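Local atomic coordinates of probable ABC transporter extracellular-binding protein YckB (Bacillus subtilis, PDB entry 2IEE), a protein that probably serves as the extracellular solute-binding component of a binding-protein-dependent ABC transport system, anchored to the cell membrane as a lipoprotein. Residues Y111-V116 and N179-Q184. Numbering follows the deposited sequence.
Sequences YGTAIV and NDYYLQ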
loop_
_atom_site.group_PDB
_atom_site.type_symbol
_atom_site.label_atom_id
_atom_site.label_comp_id
_atom_site.label_asym_id
_atom_site.label_seq_id
_atom_site.Cartn_x
_atom_site.Cartn_y
_atom_site.Cartn_z
ATOM N N TYR A 111 -0.644 -0.983 -8.731
ATOM C CA TYR A 111 -1.734 -0.444 -9.530
ATOM C C TYR A 111 -3.008 -1.177 -9.098
ATOM O O TYR A 111 -2.936 -2.202 -8.422
ATOM C CB TYR A 111 -1.459 -0.647 -11.030
ATOM C CG TYR A 111 -1.085 -2.055 -11.418
ATOM C CD1 TYR A 111 -2.046 -3.055 -11.519
ATOM C CD2 TYR A 111 0.240 -2.390 -11.675
ATOM C CE1 TYR A 111 -1.696 -4.363 -11.867
ATOM C CE2 TYR A 111 0.604 -3.689 -12.018
ATOM C CZ TYR A 111 -0.364 -4.670 -12.113
ATOM O OH TYR A 111 0.010 -5.951 -12.457
ATOM N N GLY A 112 -4.164 -0.645 -9.472
ATOM C CA GLY A 112 -5.411 -1.279 -9.094
ATOM C C GLY A 112 -5.833 -2.391 -10.038
ATOM O O GLY A 112 -5.440 -2.412 -11.203
ATOM N N THR A 113 -6.630 -3.326 -9.530
ATOM C CA THR A 113 -7.118 -4.427 -10.343
ATOM C C THR A 113 -8.535 -4.746 -9.903
ATOM O O THR A 113 -9.126 -4.008 -9.117
ATOM C CB THR A 113 -6.233 -5.690 -10.192
ATOM O OG1 THR A 113 -6.140 -6.058 -8.810
ATOM C CG2 THR A 113 -4.836 -5.429 -10.737
ATOM N N ALA A 114 -9.084 -5.836 -10.424
ATOM C CA ALA A 114 -10.435 -6.239 -10.083
ATOM C C ALA A 114 -10.527 -7.736 -9.836
ATOM O O ALA A 114 -9.941 -8.537 -10.563
ATOM C CB ALA A 114 -11.392 -5.852 -11.208
ATOM N N ILE A 115 -11.256 -8.112 -8.797
ATOM C CA ILE A 115 -11.471 -9.513 -8.508
ATOM C C ILE A 115 -12.878 -9.800 -9.011
ATOM O O ILE A 115 -13.825 -9.086 -8.682
ATOM C CB ILE A 115 -11.373 -9.816 -7.007
ATOM C CG1 ILE A 115 -9.912 -10.056 -6.633
ATOM C CG2 ILE A 115 -12.227 -11.036 -6.657
ATOM C CD1 ILE A 115 -9.693 -10.263 -5.146
ATOM N N VAL A 116 -12.992 -10.831 -9.837
ATOM C CA VAL A 116 -14.266 -11.232 -10.420
ATOM C C VAL A 116 -14.370 -12.747 -10.263
ATOM O O VAL A 116 -13.468 -13.366 -9.702
ATOM C CB VAL A 116 -14.313 -10.860 -11.924
ATOM C CG1 VAL A 116 -14.258 -9.341 -12.088
ATOM C CG2 VAL A 116 -13.132 -11.495 -12.662
ATOM N N ASN A 179 -9.578 -3.087 -6.034
ATOM C CA ASN A 179 -8.617 -2.822 -4.968
ATOM C C ASN A 179 -7.200 -2.906 -5.527
ATOM O O ASN A 179 -7.012 -3.166 -6.714
ATOM C CB ASN A 179 -8.797 -3.846 -3.835
ATOM C CG ASN A 179 -8.266 -3.342 -2.493
ATOM O OD1 ASN A 179 -7.659 -2.273 -2.408
ATOM N ND2 ASN A 179 -8.496 -4.117 -1.441
ATOM N N ASP A 180 -6.214 -2.673 -4.667
ATOM C CA ASP A 180 -4.802 -2.738 -5.049
ATOM C C ASP A 180 -4.455 -4.160 -5.523
ATOM O O ASP A 180 -4.915 -5.140 -4.943
ATOM C CB ASP A 180 -3.938 -2.374 -3.842
ATOM C CG ASP A 180 -2.468 -2.617 -4.082
ATOM O OD1 ASP A 180 -1.825 -1.784 -4.756
ATOM O OD2 ASP A 180 -1.956 -3.651 -3.604
ATOM N N TYR A 181 -3.641 -4.266 -6.567
ATOM C CA TYR A 181 -3.259 -5.564 -7.110
ATOM C C TYR A 181 -2.710 -6.525 -6.067
ATOM O O TYR A 181 -3.222 -7.629 -5.888
ATOM C CB TYR A 181 -2.213 -5.391 -8.203
ATOM C CG TYR A 181 -1.600 -6.694 -8.658
ATOM C CD1 TYR A 181 -2.387 -7.710 -9.199
ATOM C CD2 TYR A 181 -0.229 -6.900 -8.573
ATOM C CE1 TYR A 181 -1.814 -8.902 -9.654
ATOM C CE2 TYR A 181 0.351 -8.083 -9.022
ATOM C CZ TYR A 181 -0.443 -9.075 -9.561
ATOM O OH TYR A 181 0.145 -10.233 -10.009
ATOM N N TYR A 182 -1.648 -6.106 -5.393
ATOM C CA TYR A 182 -1.030 -6.954 -4.393
ATOM C C TYR A 182 -1.969 -7.392 -3.278
ATOM O O TYR A 182 -1.917 -8.548 -2.859
ATOM C CB TYR A 182 0.217 -6.268 -3.842
ATOM C CG TYR A 182 1.318 -6.243 -4.871
ATOM C CD1 TYR A 182 1.868 -7.434 -5.353
ATOM C CD2 TYR A 182 1.783 -5.040 -5.403
ATOM C CE1 TYR A 182 2.852 -7.432 -6.342
ATOM C CE2 TYR A 182 2.769 -5.027 -6.392
ATOM C CZ TYR A 182 3.299 -6.224 -6.858
ATOM O OH TYR A 182 4.265 -6.216 -7.842
ATOM N N LEU A 183 -2.837 -6.496 -2.812
ATOM C CA LEU A 183 -3.779 -6.866 -1.757
ATOM C C LEU A 183 -4.709 -7.946 -2.267
ATOM O O LEU A 183 -5.128 -8.820 -1.508
ATOM C CB LEU A 183 -4.626 -5.678 -1.320
ATOM C CG LEU A 183 -3.893 -4.523 -0.650
ATOM C CD1 LEU A 183 -4.921 -3.468 -0.244
ATOM C CD2 LEU A 183 -3.121 -5.034 0.563
ATOM N N GLN A 184 -5.034 -7.883 -3.555
ATOM C CA GLN A 184 -5.930 -8.873 -4.132
ATOM C C GLN A 184 -5.238 -10.215 -4.379
ATOM O O GLN A 184 -5.890 -11.249 -4.329
ATOM C CB GLN A 184 -6.575 -8.335 -5.421
ATOM C CG GLN A 184 -7.355 -7.035 -5.191
ATOM C CD GLN A 184 -8.465 -6.789 -6.205
ATOM O OE1 GLN A 184 -8.237 -6.776 -7.415
ATOM N NE2 GLN A 184 -9.675 -6.578 -5.706
#
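T113 OG1 donates a 2.6 Å hydrogen bond to Q184 OE1, the two side chains running antiparallel past one another. A chi1 of 56° turns OG1 of T113 to meet this oxygen and leaves CG2 beside the backbone N, 3.6 Å from Y181 CB. Q184 also runs past I115, whose CG1 sits 3.6 Å from Q184 CD and whose CD1 touches Q184 CB; Q184 NE2 bonds to I177 O, so both amide ends are engaged. With an alanine in place of Q184, the T113 hydroxyl would probably lose its acceptor and I177 O the amide donor, and a gap would open beside I115 CG1. The Y111 and Y181 rings extend alongside each other, nearly parallel (18°) but offset with little overlap; Y111 OH stands 3.9 Å above the centre of the Y181 ring. The backbones pair antiparallel through T113 N to N179 O (2.8 Å) and N179 N to T113 O; Y181 N, at the helix start, donates to Y111 O. D180 is the N-cap: OD2 accepts from L183 N, while OD1 bonds to S110 OG. Strand 176-180, paired with strand 108-116 in the mixed sheet of one lobe of this two-lobed periplasmic-binding-protein fold, leads straight into helix 181-190.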